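Local coordinates for protein hypothetical glycoside hydrolase (Parabacteroides distasonis, PDB 3TAW) that is of unknown function but is a hypothetical glycoside hydrolase, probably of a family built on a five-bladed beta-propeller, at residues Ala11-Gly16 and Gly298-Pro303; Pro25-Leu30 and Phe94-Lys99; Pro37-Ser42 and Thr80-Tyr85; Asn207-Thr212 and Leu229-Ser234. All blocks are in the same frame, centred on the assembly; numbering follows the deposited sequence. Where two conformers were deposited one is given.

Contact 1: Ala11-Gly16 and Gly298-Pro303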
loop_
_atom_site.group_PDB
_atom_site.type_symbol
_atom_site.label_atom_id
_atom_site.label_comp_id
_atom_site.label_asym_id
_atom_site.label_seq_id
_atom_site.Cartn_x
_atom_site.Cartn_y
_atom_site.Cartn_z
ATOM N N ALA A 11 -15.872 17.432 -2.271
ATOM C CA ALA A 11 -16.249 17.210 -0.860
ATOM C C ALA A 11 -16.114 15.745 -0.416
ATOM O O ALA A 11 -15.892 15.485 0.758
ATOM C CB ALA A 11 -17.670 17.687 -0.604
ATOM N N TRP A 12 -16.253 14.807 -1.357
ATOM C CA TRP A 12 -16.145 13.366 -1.076
ATOM C C TRP A 12 -14.732 12.909 -0.727
ATOM O O TRP A 12 -14.573 11.810 -0.187
ATOM C CB TRP A 12 -16.600 12.525 -2.293
ATOM C CG TRP A 12 -15.865 12.857 -3.575
ATOM C CD1 TRP A 12 -16.262 13.752 -4.543
ATOM C CD2 TRP A 12 -14.608 12.314 -4.028
ATOM N NE1 TRP A 12 -15.336 13.792 -5.561
ATOM C CE2 TRP A 12 -14.320 12.914 -5.279
ATOM C CE3 TRP A 12 -13.715 11.376 -3.513
ATOM C CZ2 TRP A 12 -13.160 12.621 -6.000
ATOM C CZ3 TRP A 12 -12.565 11.066 -4.250
ATOM C CH2 TRP A 12 -12.307 11.681 -5.484
ATOM N N CYS A 13 -13.716 13.689 -1.079
ATOM C CA CYS A 13 -12.338 13.203 -0.937
ATOM C C CYS A 13 -11.803 13.392 0.478
ATOM O O CYS A 13 -12.297 14.197 1.250
ATOM C CB CYS A 13 -11.417 13.820 -1.987
ATOM S SG CYS A 13 -10.783 15.449 -1.622
ATOM N N LEU A 14 -10.799 12.603 0.822
ATOM C CA LEU A 14 -10.164 12.727 2.128
ATOM C C LEU A 14 -8.942 13.621 1.943
ATOM O O LEU A 14 -7.831 13.164 1.674
ATOM C CB LEU A 14 -9.802 11.355 2.697
ATOM C CG LEU A 14 -9.224 11.370 4.119
ATOM C CD1 LEU A 14 -10.242 11.915 5.118
ATOM C CD2 LEU A 14 -8.782 9.977 4.505
ATOM N N ASP A 15 -9.176 14.915 2.066
ATOM C CA ASP A 15 -8.121 15.909 1.956
ATOM C C ASP A 15 -7.939 16.589 3.313
ATOM O O ASP A 15 -8.323 16.035 4.342
ATOM C CB ASP A 15 -8.396 16.876 0.781
ATOM C CG ASP A 15 -9.692 17.657 0.915
ATOM O OD1 ASP A 15 -10.416 17.549 1.926
ATOM O OD2 ASP A 15 -9.978 18.397 -0.060
ATOM N N GLY A 16 -7.326 17.761 3.334
ATOM C CA GLY A 16 -7.023 18.431 4.588
ATOM C C GLY A 16 -5.745 17.909 5.252
ATOM O O GLY A 16 -5.485 18.209 6.416
ATOM N N GLY A 298 -15.874 9.685 -9.514
ATOM C CA GLY A 298 -15.057 10.844 -9.143
ATOM C C GLY A 298 -13.584 10.528 -9.288
ATOM O O GLY A 298 -13.185 9.381 -9.172
ATOM N N ARG A 299 -12.797 11.565 -9.568
ATOM C CA ARG A 299 -11.331 11.442 -9.678
ATOM C C ARG A 299 -10.711 12.828 -9.592
ATOM O O ARG A 299 -11.132 13.736 -10.321
ATOM C CB ARG A 299 -10.984 10.799 -11.013
ATOM C CG ARG A 299 -9.541 10.415 -11.228
ATOM C CD ARG A 299 -9.428 9.660 -12.544
ATOM N NE ARG A 299 -8.077 9.223 -12.862
ATOM C CZ ARG A 299 -7.738 8.498 -13.927
ATOM N NH1 ARG A 299 -8.667 8.121 -14.806
ATOM N NH2 ARG A 299 -6.474 8.130 -14.121
ATOM N N LEU A 300 -9.717 13.010 -8.718
ATOM C CA LEU A 300 -9.118 14.336 -8.543
ATOM C C LEU A 300 -8.308 14.694 -9.773
ATOM O O LEU A 300 -7.554 13.859 -10.267
ATOM C CB LEU A 300 -8.213 14.393 -7.311
ATOM C CG LEU A 300 -8.901 14.130 -5.975
ATOM C CD1 LEU A 300 -7.853 14.240 -4.842
ATOM C CD2 LEU A 300 -10.053 15.084 -5.762
ATOM N N ASP A 301 -8.469 15.928 -10.245
ATOM C CA ASP A 301 -7.693 16.458 -11.377
ATOM C C ASP A 301 -6.228 16.701 -11.022
ATOM O O ASP A 301 -5.360 16.667 -11.891
ATOM C CB ASP A 301 -8.227 17.833 -11.800
ATOM C CG ASP A 301 -9.566 17.795 -12.487
ATOM O OD1 ASP A 301 -9.951 16.788 -13.108
ATOM O OD2 ASP A 301 -10.215 18.866 -12.452
ATOM N N LYS A 302 -5.980 17.033 -9.754
ATOM C CA LYS A 302 -4.639 17.348 -9.262
ATOM C C LYS A 302 -4.381 16.539 -7.992
ATOM O O LYS A 302 -5.323 16.196 -7.268
ATOM C CB LYS A 302 -4.530 18.829 -8.928
ATOM C CG LYS A 302 -4.692 19.753 -10.133
ATOM C CD LYS A 302 -4.542 21.199 -9.745
ATOM C CE LYS A 302 -5.074 22.086 -10.846
ATOM N NZ LYS A 302 -4.771 23.525 -10.602
ATOM N N PRO A 303 -3.108 16.236 -7.717
ATOM C CA PRO A 303 -2.799 15.407 -6.550
ATOM C C PRO A 303 -3.112 16.121 -5.236
ATOM O O PRO A 303 -3.053 17.352 -5.173
ATOM C CB PRO A 303 -1.296 15.154 -6.685
ATOM C CG PRO A 303 -0.777 16.252 -7.539
ATOM C CD PRO A 303 -1.899 16.655 -8.440
#

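Contact 2: Pro25-Leu30 and Phe94-Lys99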
loop_
_atom_site.group_PDB
_atom_site.type_symbol
_atom_site.label_atom_id
_atom_site.label_comp_id
_atom_site.label_asym_id
_atom_site.label_seq_id
_atom_site.Cartn_x
_atom_site.Cartn_y
_atom_site.Cartn_z
ATOM N N PRO A 25 11.167 12.830 8.322
ATOM C CA PRO A 25 10.525 11.522 8.301
ATOM C C PRO A 25 10.437 10.876 9.679
ATOM O O PRO A 25 11.301 11.118 10.532
ATOM C CB PRO A 25 11.455 10.682 7.419
ATOM C CG PRO A 25 12.781 11.358 7.482
ATOM C CD PRO A 25 12.578 12.768 7.907
ATOM N N VAL A 26 9.433 10.029 9.864
ATOM C CA VAL A 26 9.177 9.381 11.139
ATOM C C VAL A 26 9.854 8.001 11.273
ATOM O O VAL A 26 9.992 7.500 12.387
ATOM C CB VAL A 26 7.664 9.302 11.441
ATOM C CG1 VAL A 26 7.087 10.710 11.570
ATOM C CG2 VAL A 26 6.939 8.472 10.383
ATOM N N ILE A 27 10.258 7.393 10.146
ATOM C CA ILE A 27 11.078 6.169 10.154
ATOM C C ILE A 27 12.218 6.329 9.174
ATOM O O ILE A 27 12.002 6.600 7.989
ATOM C CB ILE A 27 10.316 4.870 9.780
ATOM C CG1 ILE A 27 9.027 4.734 10.595
ATOM C CG2 ILE A 27 11.256 3.597 9.883
ATOM C CD1 ILE A 27 9.179 4.181 11.979
ATOM N N LYS A 28 13.430 6.171 9.701
ATOM C CA LYS A 28 14.657 6.200 8.923
ATOM C C LYS A 28 15.432 4.870 9.097
ATOM O O LYS A 28 15.241 4.162 10.082
ATOM C CB LYS A 28 15.529 7.333 9.423
ATOM C CG LYS A 28 14.892 8.713 9.451
ATOM C CD LYS A 28 15.853 9.731 10.096
ATOM C CE LYS A 28 15.161 11.065 10.315
ATOM N NZ LYS A 28 15.886 11.972 11.284
ATOM N N PRO A 29 16.330 4.544 8.156
ATOM C CA PRO A 29 17.190 3.357 8.295
ATOM C C PRO A 29 18.003 3.314 9.585
ATOM O O PRO A 29 18.373 4.368 10.148
ATOM C CB PRO A 29 18.130 3.470 7.081
ATOM C CG PRO A 29 17.308 4.172 6.071
ATOM C CD PRO A 29 16.547 5.203 6.854
ATOM N N LEU A 30 18.257 2.100 10.054
ATOM C CA LEU A 30 19.110 1.859 11.233
ATOM C C LEU A 30 19.987 0.635 10.949
ATOM O O LEU A 30 19.676 -0.162 10.074
ATOM C CB LEU A 30 18.270 1.605 12.475
ATOM C CG LEU A 30 17.404 2.756 13.029
ATOM C CD1 LEU A 30 16.469 2.187 14.096
ATOM C CD2 LEU A 30 18.261 3.961 13.543
ATOM N N PHE A 94 7.575 6.810 17.037
ATOM C CA PHE A 94 7.434 5.365 16.944
ATOM C C PHE A 94 8.474 4.628 17.728
ATOM O O PHE A 94 9.650 5.016 17.759
ATOM C CB PHE A 94 7.498 4.921 15.475
ATOM C CG PHE A 94 6.238 5.213 14.744
ATOM C CD1 PHE A 94 6.003 6.476 14.239
ATOM C CD2 PHE A 94 5.244 4.256 14.647
ATOM C CE1 PHE A 94 4.795 6.771 13.616
ATOM C CE2 PHE A 94 4.049 4.519 14.003
ATOM C CZ PHE A 94 3.816 5.796 13.497
ATOM N N GLU A 95 8.023 3.552 18.341
ATOM C CA GLU A 95 8.888 2.589 19.016
ATOM C C GLU A 95 9.001 1.358 18.111
ATOM O O GLU A 95 7.984 0.722 17.775
ATOM C CB GLU A 95 8.267 2.226 20.338
ATOM C CG GLU A 95 9.065 1.229 21.150
ATOM C CD GLU A 95 8.519 1.117 22.564
ATOM O OE1 GLU A 95 7.473 0.459 22.742
ATOM O OE2 GLU A 95 9.148 1.705 23.469
ATOM N N ARG A 96 10.223 1.049 17.694
ATOM C CA ARG A 96 10.455 0.035 16.642
ATOM C C ARG A 96 11.044 -1.240 17.207
ATOM O O ARG A 96 11.972 -1.191 18.016
ATOM C CB ARG A 96 11.396 0.598 15.573
ATOM C CG ARG A 96 10.868 1.835 14.892
ATOM C CD ARG A 96 11.986 2.667 14.287
ATOM N NE ARG A 96 12.708 1.996 13.204
ATOM C CZ ARG A 96 13.559 2.615 12.392
ATOM N NH1 ARG A 96 13.832 3.907 12.548
ATOM N NH2 ARG A 96 14.132 1.930 11.406
ATOM N N ASP A 97 10.519 -2.372 16.758
ATOM C CA ASP A 97 11.107 -3.657 17.048
ATOM C C ASP A 97 12.465 -3.808 16.357
ATOM O O ASP A 97 12.672 -3.347 15.228
ATOM C CB ASP A 97 10.184 -4.793 16.596
ATOM C CG ASP A 97 9.058 -5.083 17.584
ATOM O OD1 ASP A 97 8.929 -4.370 18.620
ATOM O OD2 ASP A 97 8.322 -6.049 17.308
ATOM N N THR A 98 13.355 -4.540 17.016
ATOM C CA THR A 98 14.657 -4.826 16.443
ATOM C C THR A 98 14.613 -5.990 15.474
ATOM O O THR A 98 15.522 -6.138 14.685
ATOM C CB THR A 98 15.706 -5.117 17.546
ATOM O OG1 THR A 98 15.259 -6.198 18.381
ATOM C CG2 THR A 98 15.928 -3.891 18.371
ATOM N N LYS A 99 13.609 -6.854 15.598
ATOM C CA LYS A 99 13.403 -7.963 14.674
ATOM C C LYS A 99 12.255 -7.620 13.719
ATOM O O LYS A 99 11.212 -7.194 14.170
ATOM C CB LYS A 99 13.031 -9.227 15.454
ATOM C CG LYS A 99 13.198 -10.497 14.696
ATOM C CD LYS A 99 12.717 -11.703 15.501
ATOM C CE LYS A 99 11.214 -11.845 15.439
ATOM N NZ LYS A 99 10.826 -12.115 14.026
HETATM O O HOH W 1 9.340 8.153 14.983
#

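Contact 3: Pro37-Ser42 and Thr80-Tyr85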
loop_
_atom_site.group_PDB
_atom_site.type_symbol
_atom_site.label_atom_id
_atom_site.label_comp_id
_atom_site.label_asym_id
_atom_site.label_seq_id
_atom_site.Cartn_x
_atom_site.Cartn_y
_atom_site.Cartn_z
ATOM N N PRO A 37 16.513 -16.290 8.417
ATOM C CA PRO A 37 16.403 -17.721 8.151
ATOM C C PRO A 37 16.545 -18.076 6.675
ATOM O O PRO A 37 16.724 -19.252 6.363
ATOM C CB PRO A 37 14.989 -18.059 8.640
ATOM C CG PRO A 37 14.238 -16.834 8.455
ATOM C CD PRO A 37 15.191 -15.683 8.691
HETATM N N MSE A 38 16.427 -17.083 5.790
HETATM C CA MSE A 38 16.626 -17.282 4.349
HETATM C C MSE A 38 18.124 -17.376 4.048
HETATM O O MSE A 38 18.561 -18.307 3.358
HETATM C CB MSE A 38 15.974 -16.146 3.538
HETATM C CG MSE A 38 16.193 -16.235 2.023
HETATM SE SE MSE A 38 15.501 -14.719 1.074
HETATM C CE MSE A 38 16.903 -13.472 1.396
ATOM N N ARG A 39 18.891 -16.405 4.557
ATOM C CA ARG A 39 20.348 -16.342 4.390
ATOM C C ARG A 39 21.083 -17.261 5.372
ATOM O O ARG A 39 22.237 -17.655 5.135
ATOM C CB ARG A 39 20.846 -14.897 4.608
ATOM C CG ARG A 39 20.214 -13.811 3.710
ATOM C CD ARG A 39 20.702 -13.923 2.287
ATOM N NE ARG A 39 20.375 -12.759 1.462
ATOM C CZ ARG A 39 20.406 -12.780 0.129
ATOM N NH1 ARG A 39 20.730 -13.896 -0.501
ATOM N NH2 ARG A 39 20.088 -11.701 -0.580
ATOM N N GLU A 40 20.419 -17.599 6.488
ATOM C CA GLU A 40 21.084 -18.270 7.622
ATOM C C GLU A 40 22.316 -17.463 8.025
ATOM O O GLU A 40 23.448 -17.959 8.104
ATOM C CB GLU A 40 21.384 -19.755 7.344
ATOM C CG GLU A 40 20.062 -20.518 7.134
ATOM C CD GLU A 40 20.164 -22.003 6.997
ATOM O OE1 GLU A 40 21.283 -22.552 6.871
ATOM O OE2 GLU A 40 19.073 -22.638 7.008
ATOM N N ASP A 41 22.055 -16.203 8.331
ATOM C CA ASP A 41 23.111 -15.248 8.623
ATOM C C ASP A 41 22.528 -14.042 9.318
ATOM O O ASP A 41 21.382 -13.658 9.052
ATOM C CB ASP A 41 23.781 -14.795 7.308
ATOM C CG ASP A 41 25.056 -14.004 7.540
ATOM O OD1 ASP A 41 25.766 -14.314 8.514
ATOM O OD2 ASP A 41 25.361 -13.112 6.710
ATOM N N SER A 42 23.304 -13.395 10.181
ATOM C CA SER A 42 22.867 -12.119 10.734
ATOM C C SER A 42 22.982 -11.024 9.668
ATOM O O SER A 42 24.060 -10.844 9.051
ATOM C CB SER A 42 23.673 -11.741 11.960
ATOM O OG SER A 42 23.293 -10.462 12.434
ATOM N N THR A 80 16.814 -7.163 -0.486
ATOM C CA THR A 80 15.780 -7.954 0.171
ATOM C C THR A 80 14.923 -7.037 1.019
ATOM O O THR A 80 15.446 -6.276 1.844
ATOM C CB THR A 80 16.357 -9.088 1.050
ATOM O OG1 THR A 80 17.203 -9.926 0.251
ATOM C CG2 THR A 80 15.228 -9.945 1.672
ATOM N N SER A 81 13.604 -7.135 0.827
ATOM C CA SER A 81 12.629 -6.376 1.610
ATOM C C SER A 81 12.046 -7.255 2.708
ATOM O O SER A 81 11.798 -8.441 2.496
ATOM C CB SER A 81 11.490 -5.867 0.714
ATOM O OG SER A 81 11.942 -4.872 -0.203
ATOM N N ARG A 82 11.908 -6.670 3.890
ATOM C CA ARG A 82 11.322 -7.284 5.068
ATOM C C ARG A 82 10.468 -6.194 5.735
ATOM O O ARG A 82 10.663 -4.995 5.469
ATOM C CB ARG A 82 12.425 -7.785 6.019
ATOM C CG ARG A 82 13.342 -8.815 5.370
ATOM C CD ARG A 82 14.435 -9.289 6.318
ATOM N NE ARG A 82 15.350 -10.246 5.710
ATOM C CZ ARG A 82 16.442 -9.928 5.013
ATOM N NH1 ARG A 82 16.760 -8.667 4.751
ATOM N NH2 ARG A 82 17.228 -10.888 4.538
ATOM N N LEU A 83 9.509 -6.590 6.568
ATOM C CA LEU A 83 8.642 -5.631 7.202
ATOM C C LEU A 83 8.972 -5.446 8.670
ATOM O O LEU A 83 8.989 -6.408 9.442
ATOM C CB LEU A 83 7.178 -6.078 7.089
ATOM C CG LEU A 83 6.686 -6.430 5.697
ATOM C CD1 LEU A 83 5.206 -6.731 5.712
ATOM C CD2 LEU A 83 7.053 -5.349 4.621
ATOM N N GLY A 84 9.174 -4.195 9.034
ATOM C CA GLY A 84 9.372 -3.784 10.414
ATOM C C GLY A 84 8.070 -3.671 11.163
ATOM O O GLY A 84 6.986 -3.821 10.587
ATOM N N TYR A 85 8.166 -3.467 12.472
ATOM C CA TYR A 85 6.996 -3.339 13.334
ATOM C C TYR A 85 7.254 -2.164 14.279
ATOM O O TYR A 85 8.172 -2.201 15.102
ATOM C CB TYR A 85 6.784 -4.626 14.130
ATOM C CG TYR A 85 5.550 -4.648 14.990
ATOM C CD1 TYR A 85 5.571 -4.125 16.283
ATOM C CD2 TYR A 85 4.358 -5.209 14.534
ATOM C CE1 TYR A 85 4.422 -4.160 17.093
ATOM C CE2 TYR A 85 3.215 -5.232 15.331
ATOM C CZ TYR A 85 3.248 -4.703 16.599
ATOM O OH TYR A 85 2.112 -4.725 17.410
HETATM O O HOH W 2 19.038 -10.310 2.254
#

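Contact 4: Asn207-Thr212 and Leu229-Ser234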
loop_
_atom_site.group_PDB
_atom_site.type_symbol
_atom_site.label_atom_id
_atom_site.label_comp_id
_atom_site.label_asym_id
_atom_site.label_seq_id
_atom_site.Cartn_x
_atom_site.Cartn_y
_atom_site.Cartn_z
ATOM N N ASN A 207 -2.569 -0.074 -14.249
ATOM C CA ASN A 207 -3.959 0.358 -14.284
ATOM C C ASN A 207 -4.553 0.005 -12.926
ATOM O O ASN A 207 -3.952 -0.751 -12.172
ATOM C CB ASN A 207 -4.752 -0.403 -15.365
ATOM C CG ASN A 207 -4.168 -0.244 -16.743
ATOM O OD1 ASN A 207 -4.478 0.722 -17.436
ATOM N ND2 ASN A 207 -3.325 -1.203 -17.164
ATOM N N VAL A 208 -5.741 0.530 -12.637
ATOM C CA VAL A 208 -6.514 0.099 -11.487
ATOM C C VAL A 208 -7.464 -1.033 -11.934
ATOM O O VAL A 208 -8.393 -0.837 -12.745
ATOM C CB VAL A 208 -7.274 1.272 -10.855
ATOM C CG1 VAL A 208 -8.191 0.778 -9.730
ATOM C CG2 VAL A 208 -6.272 2.311 -10.331
ATOM N N TYR A 209 -7.185 -2.222 -11.426
ATOM C CA TYR A 209 -7.962 -3.424 -11.661
ATOM C C TYR A 209 -8.787 -3.711 -10.400
ATOM O O TYR A 209 -8.739 -2.951 -9.426
ATOM C CB TYR A 209 -7.005 -4.613 -11.896
ATOM C CG TYR A 209 -5.975 -4.420 -12.986
ATOM C CD1 TYR A 209 -6.331 -4.469 -14.324
ATOM C CD2 TYR A 209 -4.631 -4.216 -12.685
ATOM C CE1 TYR A 209 -5.378 -4.315 -15.324
ATOM C CE2 TYR A 209 -3.674 -4.067 -13.690
ATOM C CZ TYR A 209 -4.048 -4.111 -14.996
ATOM O OH TYR A 209 -3.103 -3.974 -16.016
ATOM N N ALA A 210 -9.531 -4.816 -10.391
ATOM C CA ALA A 210 -10.230 -5.211 -9.173
ATOM C C ALA A 210 -10.315 -6.722 -9.030
ATOM O O ALA A 210 -9.969 -7.444 -9.961
ATOM C CB ALA A 210 -11.633 -4.584 -9.125
ATOM N N ALA A 211 -10.753 -7.176 -7.852
ATOM C CA ALA A 211 -10.951 -8.593 -7.605
ATOM C C ALA A 211 -11.929 -8.787 -6.485
ATOM O O ALA A 211 -12.084 -7.923 -5.621
ATOM C CB ALA A 211 -9.621 -9.276 -7.267
ATOM N N THR A 212 -12.597 -9.933 -6.510
ATOM C CA THR A 212 -13.500 -10.315 -5.440
ATOM C C THR A 212 -13.047 -11.607 -4.760
ATOM O O THR A 212 -12.247 -12.388 -5.296
ATOM C CB THR A 212 -14.934 -10.464 -5.979
ATOM O OG1 THR A 212 -14.981 -11.519 -6.952
ATOM C CG2 THR A 212 -15.402 -9.163 -6.609
ATOM N N LEU A 229 -7.837 -8.832 -18.022
ATOM C CA LEU A 229 -8.094 -8.011 -16.817
ATOM C C LEU A 229 -8.888 -6.754 -17.167
ATOM O O LEU A 229 -8.536 -6.016 -18.090
ATOM C CB LEU A 229 -6.802 -7.614 -16.131
ATOM C CG LEU A 229 -5.982 -8.742 -15.512
ATOM C CD1 LEU A 229 -4.614 -8.212 -15.072
ATOM C CD2 LEU A 229 -6.723 -9.410 -14.331
ATOM N N LEU A 230 -9.965 -6.529 -16.420
ATOM C CA LEU A 230 -10.797 -5.360 -16.579
ATOM C C LEU A 230 -10.089 -4.131 -15.986
ATOM O O LEU A 230 -9.707 -4.130 -14.806
ATOM C CB LEU A 230 -12.128 -5.589 -15.874
ATOM C CG LEU A 230 -13.195 -4.547 -16.124
ATOM C CD1 LEU A 230 -13.785 -4.708 -17.583
ATOM C CD2 LEU A 230 -14.261 -4.597 -15.019
ATOM N N LYS A 231 -9.973 -3.078 -16.794
ATOM C CA LYS A 231 -9.361 -1.835 -16.342
ATOM C C LYS A 231 -10.427 -0.869 -15.856
ATOM O O LYS A 231 -11.167 -0.312 -16.656
ATOM C CB LYS A 231 -8.554 -1.208 -17.481
ATOM C CG LYS A 231 -7.331 -2.027 -17.893
ATOM C CD LYS A 231 -6.742 -1.466 -19.190
ATOM C CE LYS A 231 -5.808 -2.450 -19.862
ATOM N NZ LYS A 231 -5.364 -1.923 -21.195
ATOM N N LEU A 232 -10.523 -0.667 -14.541
ATOM C CA LEU A 232 -11.504 0.287 -13.990
ATOM C C LEU A 232 -11.155 1.733 -14.334
ATOM O O LEU A 232 -12.035 2.559 -14.643
ATOM C CB LEU A 232 -11.597 0.119 -12.463
ATOM C CG LEU A 232 -12.504 -1.024 -11.990
ATOM C CD1 LEU A 232 -12.083 -2.383 -12.493
ATOM C CD2 LEU A 232 -12.571 -1.021 -10.438
ATOM N N PHE A 233 -9.864 2.045 -14.273
ATOM C CA PHE A 233 -9.342 3.246 -14.889
ATOM C C PHE A 233 -7.849 3.080 -15.137
ATOM O O PHE A 233 -7.253 2.048 -14.776
ATOM C CB PHE A 233 -9.711 4.554 -14.157
ATOM C CG PHE A 233 -9.060 4.775 -12.800
ATOM C CD1 PHE A 233 -7.805 5.376 -12.679
ATOM C CD2 PHE A 233 -9.753 4.482 -11.629
ATOM C CE1 PHE A 233 -7.257 5.642 -11.433
ATOM C CE2 PHE A 233 -9.187 4.738 -10.375
ATOM C CZ PHE A 233 -7.947 5.312 -10.272
ATOM N N SER A 234 -7.291 4.050 -15.852
ATOM C CA SER A 234 -5.958 3.910 -16.403
ATOM C C SER A 234 -5.229 5.248 -16.365
ATOM O O SER A 234 -5.852 6.313 -16.193
ATOM C CB SER A 234 -6.051 3.455 -17.864
ATOM O OG SER A 234 -6.732 2.229 -18.017
HETATM O O HOH W 3 -9.804 -6.214 -12.937
#

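Contact 1: Ala11-Gly16 and Gly298-Pro303
W12 meets G298, R299 and L300 with the far side of its indole. CB points toward the other segment, and chi1 of 55° sets CG between the backbone N and the carbonyl carbon. The six-membered ring carries the contact. CZ2 of W12 lies 3.7 Å from the backbone N of R299. CZ2 of W12 is also 3.9 Å from the carbonyl C of G298; with no side chain on G298, the main chain itself is what the ring meets. The same CZ2 of W12 comes to 4.0 Å from CD2 of L300. At CH2 of W12, the outermost atom, this methyl stays close, with CD2 of L300 4.1 Å away. The indole and the leucine slide past each other in opposite directions. C13 folds back on its neighbour, its CB over one indole face and offset toward the rim, and CB of C13 reaches CD2 of L300 at 4.2 Å. W12 also touches L287, and both C13 and L300 touch Q285, so the N-terminal loop lies against strands 281-288 and 296-299, neighbours in one sheet. Polar ties to the loop come from elsewhere: K352 forms a salt bridge with D15 and a hydrogen bond with C13 O. No hydrogen bond joins the two segments, which implies that their fit depends on shape and on van der Waals contact of the indole and cysteine with main chain and a leucine methyl.

Contact 2: Pro25-Leu30 and Phe94-Lys99
R96 grips the carbonyl oxygen of K28 end-on, sending a hydrogen bond from each terminal nitrogen to that one atom. NH1 to K28 O measures 2.9 Å, and NH2 to K28 O 2.8 Å. Both bonds bend, with N-H...O angles near 140°, as expected when one acceptor sits in the fork between two donors. The oxygen lies close to the guanidinium plane; NH1 approaches in the plane of the carbonyl, while NH2 is tilted from it. The arginine chain bends at chi3 (64°), which sets NE, and NE is hydrogen-bonded to Y66 OH. NH2 has a second partner, a salt bridge to E46, which would partly balance the positive charge.

Two hydrophobic branches close on the flat group. CG2 of I27 stands 3.5 Å above the plane over the centre of one face, and CD1 of L30 stands 3.3 Å from it over the centre of the opposite face, L30 arriving tip to tip with the arginine. Hydrogen bonds around the rim and carbon on both faces together fix the rotation of the guanidinium.

Farther out, CD1 of I27 touches CB of F94 at 3.9 Å, the two side chains crossing at about a right angle, and CG2 of V26 lies 4.2 Å from CE1 of F94. A water joins the backbones, donating to V26 O and accepting from F94 N. V26 and I27 both face V345, a classic beta bulge, and this bulged loop lies beside 95-96, an edge strand of a four-stranded antiparallel sheet, the form of a beta-propeller blade.

Contact 3: Pro37-Ser42 and Thr80-Tyr85
R39, T80 and R82 all hold a single water that bridges the two segments. The water donates to OG1 of T80 at 2.7 Å. It accepts from NE of R39 at 2.9 Å, a bond belonging to one of two deposited conformers, and from NH2 of R82 at 3.0 Å. One segment is the turn of the hairpin 33-36/41-44, where E40 and D41 both face C36 in a G1 beta bulge; the other runs along strand 81-88 of a four-stranded antiparallel sheet. Within these two segments the polar link runs through the water, while R82 also packs directly on F34 and C36 of the hairpin.

With NE of R39 and NH2 of R82 4.8 Å apart, the water oxygen lies between two probable positive charges and would be polarised by both. R82 has a countercharge in D70, salt-bridged to NH1, and OG1 of T80 is hydrogen-bonded to the carbonyl of P115, which helps fix the hydroxyl that receives the water's proton. CG2 of T80 stands over the centre of one face of the R82 guanidinium.

The selenomethionine M38 supplies the carbon contact. Its chain runs out with CG anti to the backbone N (chi1 177°) and then bends at chi3 (79°), which brings the methyl round to meet T80 tip to tip. That methyl, CE, lies 3.7 Å from OG1 of T80 and 4.1 Å from NH2 of R82.

Contact 4: Asn207-Thr212 and Leu229-Ser234
V208 and F233 form a single antiparallel hydrogen-bonded pair, V208 N to F233 O being 3.0 Å, while L232 N reaches V208 O at 2.8 Å nearly in line with the C=O; L232 and F233 both face V208, a classic beta bulge. CG2 of V208 lies over a face of the F233 ring, a CH-pi contact 3.7 Å from the centroid. The Y209 ring, for its part, is covered on one face by CD1 of L229, 4.1 Å from its centroid, and on the opposite face by CB of N207. The amide of N207 is held at both ends: OG of S234 donates to OD1 at 2.8 Å, and ND2 donates to OH of Y209 at 3.0 Å, fixing which way the amide is turned. K231 runs alongside the tyrosine, its aliphatic chain passing the amide. CB of A210 meets CD2 of L232 at 3.9 Å, and a water accepts from A210 N and lies 2.8 Å from L230 O. Beyond the pair, Y209 bonds through its backbone to W203 of strand 199-203, V208 packs on T245 and C247 of strand 244-254, and F233 meets Y262 edge-to-face and touches A286 and F288 of strand 281-288.

In the fold
Contact 1 closes the longest loop, from the N-terminal region to strand 296-299, and the other three contacts are nested within it. Contact 3 is nested again inside contact 2; contact 4 follows both. Two clusters result. Contacts 2 and 3, with centres 15 Å apart, share the sheet of strands 81-88 and 95-96, where D97 N lies 2.9 Å from Y85 O in a probable hydrogen bond. Contacts 1 and 4, with centres 20 Å apart, reach one larger sheet, and R299 connects them, packing on F233 and bonding to S234 O. Contacts 1 and 3 lie 38 Å apart between centres, on opposite sides of the chain's centre. The two clusters thus belong to distinct sheets, probably as in a beta-propeller.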